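Local coordinates for Phospholipase/Carboxylesterase (Dyadobacter fermentans, PDB 4H0C), which probably hydrolyses carboxylic esters, perhaps including palmitoyl groups on proteins, as an alpha/beta hydrolase of the phospholipase/carboxylesterase family, at residues Arg20-Val25 against Leu47-Ile52; Ile97-Ile102 against Arg123-Ile128. All blocks are in the same frame, centred on the assembly; numbering follows the deposited sequence.

Contact 1 (Arg20-Val25 against Leu47-Ile52); sequences RAKKAV and LDEMAI
Strands 23-25 and 50-52 run parallel, and their inner end is the tight part of the contact. Ala51 sits between two residues of the first strand and bonds to both. Ala51 N donates to Lys23 O at 2.9 Å, in the carbonyl plane and on a lone pair. Its O takes the N-H of Val25, which comes in nearly along the C=O axis (161°). On the sheet face that carries Lys23, Val25, Met50 and Ile52, the CG1 branch of Val25 does the touching. With chi1 at 61°, CG1 is wedged between the backbone N and C. Val25 CG1 lies alongside Ile52 CG1 at 3.6 Å and meets CB of Met50, a selenomethionine here. The Met50 chain bends at chi2 (68°), so SE and CE pass obliquely by CD of Lys23.

The outer end is looser and polar. The Lys22 chain curls at chi3 and chi4, and Lys22 NZ forms a salt bridge of 3.4 Å with Glu49 OE2. One water accepts from Lys22 N and NZ and donates to Glu49 O at 2.7 Å. An alanine in place of Glu49 would remove the carboxylate that pairs with Lys22 NZ, and would probably leave the lysine end less firmly placed. The strands belong to a beta-alpha-beta unit with helix 35-39, part of the alpha/beta hydrolase sheet.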
ATOM      1  N   ARG A  20     -18.013  14.631  -4.024  0.60 16.41           N
ATOM      2  CA  ARG A  20     -17.439  15.889  -4.501  0.60 17.32           C
ATOM      3  C   ARG A  20     -15.981  15.723  -4.934  0.60 17.00           C
ATOM      4  O   ARG A  20     -15.456  16.541  -5.689  0.60 18.36           O
ATOM      5  CB  ARG A  20     -17.592  16.989  -3.440  0.60 15.62           C
ATOM      6  CG  ARG A  20     -19.045  17.438  -3.275  0.60 17.72           C
ATOM      7  CD  ARG A  20     -19.273  18.706  -2.452  0.60 21.18           C
ATOM      8  NE  ARG A  20     -20.720  18.874  -2.264  0.60 21.61           N
ATOM      9  CZ  ARG A  20     -21.532  19.474  -3.136  0.60 20.55           C
ATOM     10  NH1 ARG A  20     -21.048  19.994  -4.248  0.60 19.48           N
ATOM     11  NH2 ARG A  20     -22.841  19.540  -2.902  0.60 20.24           N
ATOM     12  N   ALA A  21     -15.350  14.644  -4.476  1.00 16.79           N
ATOM     13  CA  ALA A  21     -13.905  14.482  -4.599  1.00 16.13           C
ATOM     14  C   ALA A  21     -13.437  14.233  -6.031  1.00 19.19           C
ATOM     15  O   ALA A  21     -14.047  13.452  -6.762  1.00 19.78           O
ATOM     16  CB  ALA A  21     -13.434  13.366  -3.688  1.00 15.48           C
ATOM     17  N   LYS A  22     -12.359  14.926  -6.396  0.50 20.28           N
ATOM     18  CA  LYS A  22     -11.647  14.749  -7.655  0.50 20.61           C
ATOM     19  C   LYS A  22     -10.750  13.496  -7.606  0.50 19.11           C
ATOM     20  O   LYS A  22     -10.450  12.890  -8.635  0.50 20.48           O
ATOM     21  CB  LYS A  22     -10.770  15.985  -7.924  0.50 21.80           C
ATOM     22  CG  LYS A  22     -11.517  17.313  -7.894  0.50 23.67           C
ATOM     23  CD  LYS A  22     -10.642  18.509  -8.268  0.50 27.43           C
ATOM     24  CE  LYS A  22      -9.698  18.877  -7.132  0.50 26.02           C
ATOM     25  NZ  LYS A  22     -10.403  19.402  -5.925  0.50 14.26           N
ATOM     26  N   LYS A  23     -10.324  13.126  -6.400  1.00 17.91           N
ATOM     27  CA  LYS A  23      -9.330  12.071  -6.203  1.00 13.73           C
ATOM     28  C   LYS A  23      -9.681  11.288  -4.945  1.00 13.31           C
ATOM     29  O   LYS A  23     -10.482  11.757  -4.110  1.00 13.33           O
ATOM     30  CB  LYS A  23      -7.920  12.684  -6.039  1.00 15.75           C
ATOM     31  CG  LYS A  23      -7.477  13.600  -7.147  1.00 20.29           C
ATOM     32  CD  LYS A  23      -6.149  14.262  -6.830  1.00 21.62           C
ATOM     33  CE  LYS A  23      -5.558  14.861  -8.104  1.00 26.99           C
ATOM     34  NZ  LYS A  23      -4.313  15.606  -7.770  1.00 34.47           N
ATOM     35  N   ALA A  24      -9.086  10.106  -4.803  1.00 13.64           N
ATOM     36  CA  ALA A  24      -9.280   9.303  -3.611  1.00 12.16           C
ATOM     37  C   ALA A  24      -7.988   8.672  -3.228  1.00 11.56           C
ATOM     38  O   ALA A  24      -7.101   8.510  -4.073  1.00 12.92           O
ATOM     39  CB  ALA A  24     -10.316   8.219  -3.850  1.00 13.82           C
ATOM     40  N   VAL A  25      -7.875   8.313  -1.959  1.00 11.21           N
ATOM     41  CA  VAL A  25      -6.675   7.599  -1.505  1.00 11.07           C
ATOM     42  C   VAL A  25      -7.099   6.447  -0.604  1.00 11.37           C
ATOM     43  O   VAL A  25      -7.957   6.627   0.280  1.00 12.58           O
ATOM     44  CB  VAL A  25      -5.651   8.514  -0.783  1.00 11.63           C
ATOM     45  CG1 VAL A  25      -6.240   9.151   0.488  1.00 11.09           C
ATOM     46  CG2 VAL A  25      -4.398   7.705  -0.427  1.00 12.41           C
ATOM     47  N   LEU A  47      -3.084  15.408   1.177  1.00 17.17           N
ATOM     48  CA  LEU A  47      -4.233  14.585   0.757  1.00 15.76           C
ATOM     49  C   LEU A  47      -5.530  15.387   0.784  1.00 17.37           C
ATOM     50  O   LEU A  47      -6.620  14.824   0.806  1.00 18.39           O
ATOM     51  CB  LEU A  47      -4.368  13.370   1.672  1.00 16.01           C
ATOM     52  CG  LEU A  47      -3.139  12.452   1.674  1.00 16.91           C
ATOM     53  CD1 LEU A  47      -3.297  11.424   2.773  1.00 20.12           C
ATOM     54  CD2 LEU A  47      -2.946  11.786   0.313  1.00 18.04           C
ATOM     55  N   ASP A  48      -5.414  16.708   0.803  1.00 20.53           N
ATOM     56  CA  ASP A  48      -6.582  17.547   1.074  1.00 19.57           C
ATOM     57  C   ASP A  48      -7.633  17.527  -0.052  1.00 20.60           C
ATOM     58  O   ASP A  48      -8.778  17.908   0.185  1.00 20.92           O
ATOM     59  CB  ASP A  48      -6.151  18.969   1.421  1.00 21.02           C
ATOM     60  CG  ASP A  48      -5.587  19.688   0.238  1.00 23.77           C
ATOM     61  OD1 ASP A  48      -4.457  19.342  -0.168  1.00 29.00           O
ATOM     62  OD2 ASP A  48      -6.276  20.593  -0.287  1.00 26.29           O
ATOM     63  N   GLU A  49      -7.256  17.061  -1.253  1.00 17.27           N
ATOM     64  CA  GLU A  49      -8.225  16.913  -2.360  1.00 17.48           C
ATOM     65  C   GLU A  49      -8.797  15.490  -2.479  1.00 15.81           C
ATOM     66  O   GLU A  49      -9.648  15.212  -3.355  1.00 15.33           O
ATOM     67  CB  GLU A  49      -7.622  17.366  -3.689  1.00 20.20           C
ATOM     68  CG  GLU A  49      -7.399  18.867  -3.733  1.00 22.95           C
ATOM     69  CD  GLU A  49      -6.593  19.318  -4.929  1.00 31.75           C
ATOM     70  OE1 GLU A  49      -5.433  18.857  -5.074  1.00 35.70           O
ATOM     71  OE2 GLU A  49      -7.118  20.137  -5.717  1.00 35.49           O
HETATM   72  N   MSE A  50      -8.392  14.612  -1.562  1.00 14.79           N
HETATM   73  CA  MSE A  50      -8.806  13.206  -1.650  1.00 15.01           C
HETATM   74  C   MSE A  50      -9.955  12.839  -0.716  1.00 15.28           C
HETATM   75  O   MSE A  50     -10.023  13.298   0.448  1.00 15.75           O
HETATM   76  CB  MSE A  50      -7.664  12.245  -1.334  1.00 15.09           C
HETATM   77  CG  MSE A  50      -6.624  12.035  -2.472  1.00 16.77           C
HETATM   78 SE   MSE A  50      -5.610  13.665  -2.742  0.75 16.00          SE
HETATM   79  CE  MSE A  50      -4.144  12.833  -3.700  1.00 19.44           C
ATOM     80  N   ALA A  51     -10.837  11.991  -1.244  1.00 12.50           N
ATOM     81  CA  ALA A  51     -11.724  11.188  -0.410  1.00 12.18           C
ATOM     82  C   ALA A  51     -10.821  10.101   0.166  1.00 14.14           C
ATOM     83  O   ALA A  51     -10.143   9.407  -0.582  1.00 14.18           O
ATOM     84  CB  ALA A  51     -12.858  10.593  -1.235  1.00 14.34           C
ATOM     85  N   ILE A  52     -10.807   9.959   1.484  1.00 14.41           N
ATOM     86  CA  ILE A  52      -9.900   9.004   2.153  1.00 14.52           C
ATOM     87  C   ILE A  52     -10.683   7.774   2.582  1.00 14.97           C
ATOM     88  O   ILE A  52     -11.699   7.899   3.279  1.00 17.32           O
ATOM     89  CB  ILE A  52      -9.213   9.655   3.376  1.00 15.13           C
ATOM     90  CG1 ILE A  52      -8.337  10.845   2.941  1.00 15.60           C
ATOM     91  CG2 ILE A  52      -8.474   8.617   4.224  1.00 16.25           C
ATOM     92  CD1 ILE A  52      -7.958  11.761   4.093  1.00 17.02           C
TER
HETATM   93  O   HOH W   1     -11.305  17.044  -4.508  1.00 21.25           O

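Contact 2 (Ile97-Ile102 against Arg123-Ile128); sequences IPAEQI and RKYGGI
Ala99 opens the contact, on a short 3-10 turn. Ala99 CB lies over one face of the Arg123 guanidinium, nearer its edge than its centre, 3.6 Å from Arg123 NH1. The same methyl touches CD1 of Tyr125. Ala99 O lies at the edge of that tyrosine ring, near its plane, and receives a CA-H...O contact from Tyr125 CA at 3.3 Å. This oxygen also accepts the N-H of Ile102 within the turn. Glu100 comes next. Its side chain runs beside that of Lys124, both extended beyond CG and pointing the same way. Glu100 OE1 and Lys124 NZ form a salt bridge, with a weak hydrogen bond of 3.4 Å. Glu100 O lies 3.2 Å from Gly126 CA. Ile102 ends the walk with its backbone. Ile102 O takes the N-H of Gly126, N to O 2.7 Å, from 42° above the carbonyl plane.

CG of Arg123 packs over a face of the Tyr125 ring, and Arg123 NH2 is salt-bridged to Glu93 of helix 77-94. Tyr125 packs against helix 109-120, and its OH bonds to Asn121 O. The contact thus joins the starts of the adjacent parallel strands 102-107 and 127-131, with both helices beside it.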
ATOM      1  N   ILE A  97     -15.081   7.993  -9.292  1.00 15.92           N
ATOM      2  CA  ILE A  97     -13.665   8.383  -9.316  1.00 15.93           C
ATOM      3  C   ILE A  97     -12.917   7.273 -10.034  1.00 16.35           C
ATOM      4  O   ILE A  97     -12.861   6.136  -9.525  1.00 17.61           O
ATOM      5  CB  ILE A  97     -13.099   8.645  -7.897  1.00 14.31           C
ATOM      6  CG1 ILE A  97     -13.861   9.836  -7.276  1.00 17.31           C
ATOM      7  CG2 ILE A  97     -11.574   8.871  -7.931  1.00 15.98           C
ATOM      8  CD1 ILE A  97     -13.535  10.138  -5.827  1.00 16.97           C
ATOM      9  N   PRO A  98     -12.352   7.593 -11.219  1.00 16.48           N
ATOM     10  CA  PRO A  98     -11.627   6.613 -12.038  1.00 17.90           C
ATOM     11  C   PRO A  98     -10.313   6.193 -11.387  1.00 17.46           C
ATOM     12  O   PRO A  98      -9.743   6.954 -10.591  1.00 16.81           O
ATOM     13  CB  PRO A  98     -11.354   7.380 -13.332  1.00 22.57           C
ATOM     14  CG  PRO A  98     -11.256   8.792 -12.896  1.00 23.95           C
ATOM     15  CD  PRO A  98     -12.316   8.935 -11.832  1.00 20.19           C
ATOM     16  N   ALA A  99      -9.828   5.000 -11.733  1.00 16.35           N
ATOM     17  CA  ALA A  99      -8.610   4.454 -11.093  1.00 13.89           C
ATOM     18  C   ALA A  99      -7.407   5.380 -11.252  1.00 13.44           C
ATOM     19  O   ALA A  99      -6.550   5.443 -10.364  1.00 14.98           O
ATOM     20  CB  ALA A  99      -8.308   3.057 -11.643  1.00 20.89           C
ATOM     21  N   GLU A 100      -7.356   6.138 -12.344  1.00 16.98           N
ATOM     22  CA  GLU A 100      -6.238   7.059 -12.567  1.00 17.11           C
ATOM     23  C   GLU A 100      -6.190   8.261 -11.603  1.00 14.65           C
ATOM     24  O   GLU A 100      -5.175   8.982 -11.559  1.00 15.32           O
ATOM     25  CB  GLU A 100      -6.166   7.522 -14.029  1.00 21.70           C
ATOM     26  CG  GLU A 100      -7.263   8.483 -14.416  1.00 24.26           C
ATOM     27  CD  GLU A 100      -7.022   9.105 -15.769  1.00 36.95           C
ATOM     28  OE1 GLU A 100      -6.037   8.727 -16.452  1.00 45.97           O
ATOM     29  OE2 GLU A 100      -7.818   9.982 -16.147  1.00 43.35           O
ATOM     30  N   GLN A 101      -7.260   8.434 -10.815  1.00 13.84           N
ATOM     31  CA  GLN A 101      -7.328   9.433  -9.751  1.00 14.70           C
ATOM     32  C   GLN A 101      -7.361   8.757  -8.377  1.00 13.49           C
ATOM     33  O   GLN A 101      -7.689   9.411  -7.381  1.00 14.71           O
ATOM     34  CB  GLN A 101      -8.566  10.326  -9.906  1.00 18.85           C
ATOM     35  CG  GLN A 101      -8.601  11.165 -11.179  1.00 21.05           C
ATOM     36  CD  GLN A 101      -7.359  12.017 -11.365  1.00 29.48           C
ATOM     37  OE1 GLN A 101      -6.730  12.464 -10.402  1.00 30.01           O
ATOM     38  NE2 GLN A 101      -7.003  12.256 -12.620  1.00 37.04           N
ATOM     39  N   ILE A 102      -7.021   7.461  -8.321  1.00 14.16           N
ATOM     40  CA  ILE A 102      -6.993   6.733  -7.049  1.00 13.19           C
ATOM     41  C   ILE A 102      -5.541   6.525  -6.662  1.00 12.27           C
ATOM     42  O   ILE A 102      -4.720   6.053  -7.483  1.00 14.45           O
ATOM     43  CB  ILE A 102      -7.764   5.378  -7.076  1.00 12.98           C
ATOM     44  CG1 ILE A 102      -9.253   5.595  -7.380  1.00 14.40           C
ATOM     45  CG2 ILE A 102      -7.609   4.662  -5.727  1.00 13.40           C
ATOM     46  CD1 ILE A 102     -10.054   4.316  -7.655  1.00 14.76           C
ATOM     47  N   ARG A 123      -2.570  -1.009 -13.248  1.00 13.70           N
ATOM     48  CA  ARG A 123      -3.188  -0.165 -14.253  1.00 16.06           C
ATOM     49  C   ARG A 123      -2.751   1.243 -13.950  1.00 13.39           C
ATOM     50  O   ARG A 123      -1.940   1.441 -13.073  1.00 13.70           O
ATOM     51  CB  ARG A 123      -4.708  -0.289 -14.260  1.00 19.90           C
ATOM     52  CG  ARG A 123      -5.358  -0.275 -12.903  1.00 20.18           C
ATOM     53  CD  ARG A 123      -6.818  -0.592 -13.127  1.00 31.03           C
ATOM     54  NE  ARG A 123      -7.598  -0.795 -11.928  1.00 35.48           N
ATOM     55  CZ  ARG A 123      -8.906  -0.540 -11.864  1.00 33.90           C
ATOM     56  NH1 ARG A 123      -9.543  -0.037 -12.927  1.00 31.87           N
ATOM     57  NH2 ARG A 123      -9.567  -0.766 -10.736  1.00 31.61           N
ATOM     58  N   LYS A 124      -3.283   2.225 -14.670  1.00 12.81           N
ATOM     59  CA  LYS A 124      -2.893   3.606 -14.403  1.00 13.73           C
ATOM     60  C   LYS A 124      -3.597   4.048 -13.130  1.00 12.46           C
ATOM     61  O   LYS A 124      -4.831   4.096 -13.081  1.00 16.08           O
ATOM     62  CB  LYS A 124      -3.245   4.540 -15.567  1.00 14.25           C
ATOM     63  CG  LYS A 124      -2.691   5.949 -15.394  1.00 17.76           C
ATOM     64  CD  LYS A 124      -2.989   6.782 -16.631  1.00 22.54           C
ATOM     65  CE  LYS A 124      -2.248   8.106 -16.592  1.00 28.87           C
ATOM     66  NZ  LYS A 124      -2.820   9.111 -17.526  1.00 45.39           N
ATOM     67  N   TYR A 125      -2.814   4.300 -12.086  1.00 13.45           N
ATOM     68  CA  TYR A 125      -3.352   4.827 -10.844  1.00 11.02           C
ATOM     69  C   TYR A 125      -2.855   6.253 -10.663  1.00 11.37           C
ATOM     70  O   TYR A 125      -1.932   6.686 -11.369  1.00 14.89           O
ATOM     71  CB  TYR A 125      -2.880   3.963  -9.669  1.00 11.26           C
ATOM     72  CG  TYR A 125      -3.510   2.572  -9.596  1.00 12.37           C
ATOM     73  CD1 TYR A 125      -4.903   2.407  -9.421  1.00 14.35           C
ATOM     74  CD2 TYR A 125      -2.716   1.425  -9.695  1.00 13.87           C
ATOM     75  CE1 TYR A 125      -5.463   1.135  -9.325  1.00 15.01           C
ATOM     76  CE2 TYR A 125      -3.269   0.156  -9.626  1.00 13.78           C
ATOM     77  CZ  TYR A 125      -4.626   0.013  -9.428  1.00 15.76           C
ATOM     78  OH  TYR A 125      -5.133  -1.255  -9.354  1.00 18.09           O
ATOM     79  N   GLY A 126      -3.423   6.978  -9.699  1.00 11.72           N
ATOM     80  CA  GLY A 126      -2.938   8.319  -9.386  1.00 12.08           C
ATOM     81  C   GLY A 126      -1.508   8.318  -8.873  1.00 12.95           C
ATOM     82  O   GLY A 126      -0.687   9.138  -9.281  1.00 15.21           O
ATOM     83  N   GLY A 127      -1.198   7.375  -7.998  1.00 13.14           N
ATOM     84  CA  GLY A 127       0.129   7.269  -7.400  1.00 12.34           C
ATOM     85  C   GLY A 127       0.097   6.228  -6.303  1.00 12.85           C
ATOM     86  O   GLY A 127      -0.979   5.910  -5.771  1.00 14.49           O
ATOM     87  N   ILE A 128       1.258   5.667  -5.979  1.00 12.07           N
ATOM     88  CA  ILE A 128       1.350   4.601  -4.990  1.00 11.02           C
ATOM     89  C   ILE A 128       2.495   4.919  -4.044  1.00 10.58           C
ATOM     90  O   ILE A 128       3.610   5.174  -4.483  1.00 12.28           O
ATOM     91  CB  ILE A 128       1.576   3.229  -5.686  1.00 10.41           C
ATOM     92  CG1 ILE A 128       0.369   2.895  -6.583  1.00 11.92           C
ATOM     93  CG2 ILE A 128       1.791   2.143  -4.643  1.00 11.32           C
ATOM     94  CD1 ILE A 128       0.611   1.779  -7.606  1.00 12.06           C
TER

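From the N terminus, the chain enters contact 1 at 20-25, passes through helix 35-39 and returns at 47-52, closing the first loop. Helix 77-94 follows. Contact 2 then opens at 97-102, and the chain comes back at 123-128 after strand 102-107 and helix 109-120. The two loops are in series; they neither nest nor cross. They meet side by side in one sheet, where strand 23-28 neighbours strand 102-107. Ala24 N and Gln101 O, 3.0 Å apart, probably share a hydrogen bond. Ile97 CD1 also packs on Ala21 O. Together the contacts tie the N-terminal ends of four adjacent parallel strands, in the order 50-55, 23-28, 102-107 and 127-131.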